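Local coordinates for protein alkyl hydroperoxide reductase AhpD (Legionella pneumophila, PDB 5DIK) that probably reduces peroxides as an alkylhydroperoxidase of the carboxymuconolactone decarboxylase family, possibly serving the antioxidative response of the bacterium, at residues 57-61 and 76-80; 68-73 and 108-112; 53-58 and 83-89. All coordinates share one frame; numbering follows the deposited sequence.

Interaction 1. Residues 57-61 and 76-80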
# COMPACT_ATOMS: atom_id res chain seq x y z
N GLU A 57 18.57 -6.66 9.41
CA GLU A 57 18.50 -6.65 7.96
C GLU A 57 17.53 -7.66 7.37
O GLU A 57 17.02 -7.41 6.28
CB GLU A 57 19.87 -6.91 7.30
CG GLU A 57 20.73 -5.70 7.28
CD GLU A 57 20.15 -4.53 6.48
OE1 GLU A 57 19.79 -4.67 5.30
OE2 GLU A 57 20.18 -3.44 7.04
N LEU A 58 17.36 -8.81 8.03
CA LEU A 58 16.34 -9.76 7.64
C LEU A 58 14.95 -9.10 7.76
O LEU A 58 14.11 -9.28 6.87
CB LEU A 58 16.44 -11.05 8.45
CG LEU A 58 17.67 -11.90 8.11
CD1 LEU A 58 17.85 -13.00 9.13
CD2 LEU A 58 17.57 -12.49 6.70
N ILE A 59 14.74 -8.33 8.82
CA ILE A 59 13.50 -7.57 8.96
C ILE A 59 13.34 -6.56 7.83
O ILE A 59 12.27 -6.47 7.22
CB ILE A 59 13.42 -6.87 10.33
CG1 ILE A 59 13.34 -7.93 11.43
CG2 ILE A 59 12.23 -5.90 10.40
CD1 ILE A 59 13.64 -7.35 12.81
N ALA A 60 14.41 -5.84 7.50
CA ALA A 60 14.38 -4.87 6.39
C ALA A 60 14.04 -5.57 5.07
O ALA A 60 13.27 -5.03 4.29
CB ALA A 60 15.70 -4.13 6.28
N MET A 61 14.58 -6.76 4.85
CA MET A 61 14.30 -7.51 3.60
C MET A 61 12.83 -7.92 3.52
O MET A 61 12.21 -7.77 2.48
CB MET A 61 15.18 -8.74 3.48
CG MET A 61 14.85 -9.59 2.24
SD MET A 61 14.98 -8.66 0.69
CE MET A 61 16.77 -8.74 0.65
N HIS A 76 19.11 -4.18 0.36
CA HIS A 76 19.10 -5.05 1.53
C HIS A 76 19.67 -6.45 1.25
O HIS A 76 20.28 -7.03 2.14
CB HIS A 76 17.71 -5.08 2.18
CG HIS A 76 17.32 -3.74 2.71
ND1 HIS A 76 18.08 -3.07 3.65
CD2 HIS A 76 16.32 -2.91 2.37
CE1 HIS A 76 17.54 -1.89 3.89
NE2 HIS A 76 16.46 -1.77 3.15
N SER A 77 19.51 -6.94 0.02
CA SER A 77 20.19 -8.19 -0.43
C SER A 77 21.70 -8.10 -0.32
O SER A 77 22.38 -9.00 0.19
CB SER A 77 19.87 -8.46 -1.90
OG SER A 77 18.64 -9.10 -1.95
N GLN A 78 22.22 -7.00 -0.83
CA GLN A 78 23.65 -6.73 -0.81
C GLN A 78 24.19 -6.67 0.62
O GLN A 78 25.21 -7.29 0.94
CB GLN A 78 23.88 -5.43 -1.57
CG GLN A 78 25.30 -5.01 -1.76
CD GLN A 78 25.39 -3.77 -2.61
OE1 GLN A 78 24.68 -2.79 -2.38
NE2 GLN A 78 26.26 -3.80 -3.62
N THR A 79 23.48 -5.97 1.49
CA THR A 79 23.85 -5.92 2.89
C THR A 79 23.77 -7.31 3.56
O THR A 79 24.62 -7.65 4.37
CB THR A 79 22.96 -4.89 3.63
OG1 THR A 79 23.11 -3.63 2.99
CG2 THR A 79 23.36 -4.74 5.05
N LEU A 80 22.73 -8.10 3.26
CA LEU A 80 22.61 -9.43 3.86
C LEU A 80 23.82 -10.32 3.50
O LEU A 80 24.33 -11.05 4.34
CB LEU A 80 21.35 -10.13 3.41
CG LEU A 80 20.05 -9.67 4.07
CD1 LEU A 80 18.92 -10.41 3.39
CD2 LEU A 80 20.02 -9.91 5.56

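Interaction 2. Residues 68-73 and 108-112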
# COMPACT_ATOMS: atom_id res chain seq x y z
N GLN A 68 7.18 -4.13 -1.98
CA GLN A 68 7.33 -4.34 -3.43
C GLN A 68 8.26 -3.31 -4.04
O GLN A 68 7.99 -2.76 -5.09
CB GLN A 68 5.94 -4.29 -4.12
CG GLN A 68 4.97 -5.28 -3.50
CD GLN A 68 3.56 -5.29 -4.09
OE1 GLN A 68 2.69 -5.99 -3.58
NE2 GLN A 68 3.32 -4.52 -5.15
N CYS A 69 9.41 -3.13 -3.38
CA CYS A 69 10.34 -2.10 -3.72
C CYS A 69 11.67 -2.73 -4.25
O CYS A 69 12.49 -3.16 -3.48
CB CYS A 69 10.63 -1.24 -2.51
SG CYS A 69 11.63 0.18 -2.99
N PRO A 70 11.83 -2.80 -5.58
CA PRO A 70 13.04 -3.47 -6.16
C PRO A 70 14.34 -2.84 -5.70
O PRO A 70 15.29 -3.56 -5.40
CB PRO A 70 12.86 -3.28 -7.68
CG PRO A 70 11.39 -3.20 -7.87
CD PRO A 70 10.89 -2.39 -6.66
N GLY A 71 14.36 -1.53 -5.56
CA GLY A 71 15.51 -0.84 -5.01
C GLY A 71 15.90 -1.27 -3.63
O GLY A 71 17.07 -1.60 -3.38
N CYS A 72 14.92 -1.28 -2.72
CA CYS A 72 15.11 -1.74 -1.36
C CYS A 72 15.55 -3.19 -1.35
O CYS A 72 16.44 -3.58 -0.61
CB CYS A 72 13.79 -1.67 -0.61
SG CYS A 72 12.95 -0.07 -0.71
N ILE A 73 14.93 -3.99 -2.22
CA ILE A 73 15.28 -5.43 -2.28
C ILE A 73 16.78 -5.59 -2.67
O ILE A 73 17.52 -6.37 -2.04
CB ILE A 73 14.35 -6.20 -3.25
CG1 ILE A 73 12.98 -6.35 -2.59
CG2 ILE A 73 14.90 -7.60 -3.56
CD1 ILE A 73 11.90 -6.82 -3.55
N TYR A 108 7.54 -10.86 -5.30
CA TYR A 108 8.71 -10.13 -4.85
C TYR A 108 9.70 -10.99 -4.07
O TYR A 108 10.90 -10.65 -3.99
CB TYR A 108 8.30 -8.83 -4.11
CG TYR A 108 7.79 -7.85 -5.13
CD1 TYR A 108 8.66 -7.03 -5.83
CD2 TYR A 108 6.42 -7.80 -5.44
CE1 TYR A 108 8.20 -6.17 -6.80
CE2 TYR A 108 5.96 -6.96 -6.43
CZ TYR A 108 6.84 -6.14 -7.10
OH TYR A 108 6.36 -5.28 -8.07
N ALA A 109 9.24 -12.08 -3.48
CA ALA A 109 10.18 -13.00 -2.82
C ALA A 109 11.08 -13.60 -3.89
O ALA A 109 12.27 -13.80 -3.65
CB ALA A 109 9.43 -14.07 -2.06
N ALA A 110 10.51 -13.89 -5.06
CA ALA A 110 11.29 -14.36 -6.19
C ALA A 110 12.36 -13.36 -6.58
O ALA A 110 13.51 -13.72 -6.78
CB ALA A 110 10.40 -14.69 -7.37
N GLU A 111 12.01 -12.08 -6.63
CA GLU A 111 12.98 -11.02 -6.88
C GLU A 111 14.06 -10.96 -5.82
O GLU A 111 15.24 -10.77 -6.13
CB GLU A 111 12.29 -9.63 -6.96
CG GLU A 111 11.39 -9.46 -8.15
CD GLU A 111 11.32 -8.02 -8.66
OE1 GLU A 111 11.96 -7.09 -8.08
OE2 GLU A 111 10.62 -7.81 -9.68
N ALA A 112 13.67 -11.11 -4.54
CA ALA A 112 14.66 -11.10 -3.48
C ALA A 112 15.70 -12.26 -3.61
O ALA A 112 16.88 -12.09 -3.31
CB ALA A 112 14.00 -11.16 -2.12

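Interaction 3. Residues 53-58 and 83-89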
# COMPACT_ATOMS: atom_id res chain seq x y z
N LYS A 53 22.69 -6.94 13.87
CA LYS A 53 22.53 -6.24 12.61
C LYS A 53 21.97 -7.17 11.54
O LYS A 53 21.13 -6.76 10.77
CB LYS A 53 23.85 -5.68 12.10
CG LYS A 53 24.34 -4.45 12.81
CD LYS A 53 25.66 -3.99 12.17
CE LYS A 53 26.04 -2.57 12.55
NZ LYS A 53 25.05 -1.56 12.07
N LYS A 54 22.43 -8.42 11.51
CA LYS A 54 21.92 -9.37 10.50
C LYS A 54 20.41 -9.60 10.66
O LYS A 54 19.67 -9.63 9.68
CB LYS A 54 22.65 -10.71 10.61
CG LYS A 54 22.18 -11.77 9.63
CD LYS A 54 22.84 -13.11 9.92
CE LYS A 54 22.23 -13.78 11.14
NZ LYS A 54 23.08 -14.92 11.54
N THR A 55 19.96 -9.78 11.89
CA THR A 55 18.55 -9.96 12.18
C THR A 55 17.74 -8.75 11.73
O THR A 55 16.67 -8.92 11.15
CB THR A 55 18.29 -10.25 13.67
OG1 THR A 55 18.97 -11.45 14.03
CG2 THR A 55 16.80 -10.45 13.97
N LYS A 56 18.22 -7.54 12.06
CA LYS A 56 17.59 -6.31 11.62
C LYS A 56 17.53 -6.21 10.11
O LYS A 56 16.50 -5.78 9.55
CB LYS A 56 18.26 -5.07 12.22
CG LYS A 56 17.98 -4.96 13.70
CD LYS A 56 18.50 -3.66 14.25
CE LYS A 56 18.37 -3.67 15.77
NZ LYS A 56 18.65 -2.33 16.28
N GLU A 57 18.57 -6.66 9.41
CA GLU A 57 18.50 -6.65 7.96
C GLU A 57 17.53 -7.66 7.37
O GLU A 57 17.02 -7.41 6.28
CB GLU A 57 19.87 -6.91 7.30
CG GLU A 57 20.73 -5.70 7.28
CD GLU A 57 20.15 -4.53 6.48
OE1 GLU A 57 19.79 -4.67 5.30
OE2 GLU A 57 20.18 -3.44 7.04
N LEU A 58 17.36 -8.81 8.03
CA LEU A 58 16.34 -9.76 7.64
C LEU A 58 14.95 -9.10 7.76
O LEU A 58 14.11 -9.28 6.87
CB LEU A 58 16.44 -11.05 8.45
CG LEU A 58 17.67 -11.90 8.11
CD1 LEU A 58 17.85 -13.00 9.13
CD2 LEU A 58 17.57 -12.49 6.70
N LEU A 83 26.65 -9.15 5.62
CA LEU A 83 26.48 -9.58 7.01
C LEU A 83 26.47 -11.11 7.18
O LEU A 83 26.17 -11.59 8.25
CB LEU A 83 25.20 -8.98 7.59
CG LEU A 83 25.21 -7.47 7.77
CD1 LEU A 83 23.85 -6.97 8.20
CD2 LEU A 83 26.27 -7.05 8.78
N GLN A 84 26.78 -11.84 6.11
CA GLN A 84 26.86 -13.29 6.10
C GLN A 84 25.57 -14.01 6.51
O GLN A 84 25.59 -15.07 7.13
CB GLN A 84 28.08 -13.76 6.94
CG GLN A 84 29.39 -13.13 6.49
CD GLN A 84 30.57 -13.54 7.36
OE1 GLN A 84 30.45 -14.40 8.23
NE2 GLN A 84 31.70 -12.91 7.15
N ALA A 85 24.44 -13.44 6.11
CA ALA A 85 23.17 -14.16 6.23
C ALA A 85 23.21 -15.39 5.35
O ALA A 85 23.75 -15.35 4.25
CB ALA A 85 22.02 -13.25 5.80
N THR A 86 22.63 -16.48 5.80
CA THR A 86 22.56 -17.69 4.98
C THR A 86 21.33 -17.64 4.08
O THR A 86 20.35 -16.91 4.33
CB THR A 86 22.50 -18.96 5.83
OG1 THR A 86 21.26 -19.00 6.55
CG2 THR A 86 23.67 -19.01 6.83
N ARG A 87 21.41 -18.42 3.02
CA ARG A 87 20.30 -18.64 2.12
C ARG A 87 19.04 -19.09 2.88
O ARG A 87 17.94 -18.60 2.60
CB ARG A 87 20.73 -19.72 1.11
CG ARG A 87 19.77 -19.89 -0.03
CD ARG A 87 20.25 -21.04 -0.90
NE ARG A 87 19.34 -21.23 -2.01
CZ ARG A 87 19.39 -20.58 -3.15
NH1 ARG A 87 20.34 -19.68 -3.38
NH2 ARG A 87 18.51 -20.87 -4.09
N GLU A 88 19.20 -20.01 3.83
CA GLU A 88 18.08 -20.49 4.60
C GLU A 88 17.43 -19.42 5.50
O GLU A 88 16.21 -19.41 5.64
CB GLU A 88 18.46 -21.72 5.45
CG GLU A 88 17.30 -22.32 6.27
CD GLU A 88 16.14 -22.91 5.46
OE1 GLU A 88 16.33 -23.20 4.26
OE2 GLU A 88 15.03 -23.09 6.01
N GLU A 89 18.24 -18.57 6.11
CA GLU A 89 17.70 -17.43 6.88
C GLU A 89 16.90 -16.52 5.94
O GLU A 89 15.81 -16.08 6.30
CB GLU A 89 18.83 -16.62 7.58
CG GLU A 89 19.48 -17.38 8.71
CD GLU A 89 20.79 -16.77 9.20
OE1 GLU A 89 21.53 -16.13 8.41
OE2 GLU A 89 21.08 -16.93 10.38

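Interaction 1. Residues 57-61 and 76-80
In the all-helical AhpD-like fold, segments 57-61 and 76-80, on helices 53-66 and 70-82, run roughly antiparallel as part of a helical hairpin, and E57 and H76 join them by a His-carboxylate hydrogen bond. H76 ND1 donates to E57 OE1 over 2.9 Å, on the syn side of the carboxylate. The bond is moderately bent, with 150° at the hydrogen. The carboxylate and imidazole planes stand 33° apart. E57 reaches the ring because its chain folds back at chi2, which swings the carboxylate across the gap. A60 CB lies over one face of the ring, 3.7 Å from the centroid of the H76 ring and almost on the normal, a CH-pi contact. With one nitrogen bonded and a methyl over that face, the rotation of the imidazole is well defined.

T79 closes in on the other partner, its CG2 methyl 3.5 Å from E57 CD, crossing the glutamate at about a right angle. Beside the polar pair the packing turns apolar. L80 CD2 touches E57 CB at 3.5 Å and meets the CD2 methyl of L58, while L80 CD1 faces M61 CE at 3.9 Å. M61 starts with CG anti to its backbone N (chi1 177°) and then bends twice, which brings CE against the 76-77 backbone and 3.2 Å from S77 OG. That hydroxyl is hydrogen-bonded to I73 O, one turn back. A second subunit adds M96 beside A60 and Y99 beside H76, placing the histidine near a subunit interface. The segment axes approach to 9.5 Å, an antiparallel helix pair with a buried His-carboxylate pair set into a leucine-methionine core, in the same hairpin that carries the C69-C72 disulfide of this AhpD-like protein.

Interaction 2. Residues 68-73 and 108-112
The phenol ring of Y108 has the start of the Q68 side chain over one face and I73 and P70 at its edge. Q68 CB sits 3.6 Å from the centroid of the Y108 ring and 16° off its normal, a CH-pi contact shifted toward the rim; Q68 CG follows at 3.5 Å from Y108 CD2. Beyond CG the glutamine is extended, and its amide plane is only 9° from that of the ring, so the two flat groups are nearly parallel although the side chains themselves cross at about a right angle. The NE2 end continues past the ring to K67 O of a fourth subunit, which accepts its hydrogen bond. Near the ring plane, I73 CD1 comes within 4.0 Å of Y108 CD1, and P70 CG stands more loosely off CE1.

Q68 ends helix 53-66 with positive phi in a Schellman motif, and C69 is the residue right before helix 70-82. C69 and C72, each in two conformers, are the disulfide pair of a CxxC motif, which serves as the redox centre in AhpD-type peroxidases. C69 points away from 108-112, and C72 does not touch it; Q68 and I73 on either side of the pair, and P70 within it, make the contact.

Farther along, I73 places CG2 anti to its backbone N, which lays that methyl 3.5 Å from A112 CA and 3.9 Å from A112 CB. E111, bent at chi2, brings OE1 to 3.9 Å from P70 CB; this buried oxygen has no polar partner in the model, while OE2 has a long, weak ion pair with K12. Y108 of a third subunit packs on C69 and P70, and M107 of that subunit on C72.

Interaction 3. Residues 53-58 and 83-89
K54 and E89 cross at about a right angle and meet in a salt bridge, K54 NZ lying 3.1 Å from E89 OE2 on the syn side of the carboxylate. The lysine leaves its helix with CG anti to the backbone N (chi1 179°) and turns at chi3 (76°), which carries the ammonium group over to the glutamate. Its methylenes pass alongside A85 on the way, with K54 CG 4.1 Å from A85 CB.

E89, extended beyond CG, shares its carboxylate between two tasks. While OE2 faces the lysine, E89 OE1 accepts from T86 N at 2.9 Å, on the anti side. In return T86 OG1 takes a bond from E89 N over 3.1 Å. The two bonds make a capping box at the start of helix 87-99; with one oxygen held by a backbone N-H and the other by an ammonium group, the carboxylate is restrained in its rotation.

L83 lies across the stem of E57 at about a right angle: its CD1 methyl is 3.5 Å from E57 CG and also rests 3.7 Å from K53 O, near the first turn of helix 53-66. L58 crosses E89 in turn, its CD1 methyl 4.1 Å from E89 CB, so the aliphatic base of the glutamate packs on this leucine.

Residues 83-86 thus form the turn between two helices. Q84, with positive phi, ends helix 70-82 in a Schellman motif, and two residues later T86 caps helix 87-99. The start of helix 53-66 packs against this connection, A85 also touches L80 of helix 70-82, and L51 of a second subunit packs on both L58 and E89.

In the fold
Interaction 1 is the buried centre of the set, its centre about 4 Å from the centre of the chain, whereas interactions 2 and 3 are partly buried and have their centres farther out, about 8 and 11 Å from the same point. Helix 53-66 serves interactions 1 and 3, which share E57 and L58, and helix 70-82 serves interactions 1 and 2. The chemistry changes with position: a histidine-carboxylate hydrogen bond amid apolar side chains inside, ring and methyl packing beside the disulfide in interaction 2, and a salt bridge with helix capping in interaction 3. Interactions 2 and 3 do not touch; M61 links interaction 1 to A112, and L80 O probably bonds A85 N.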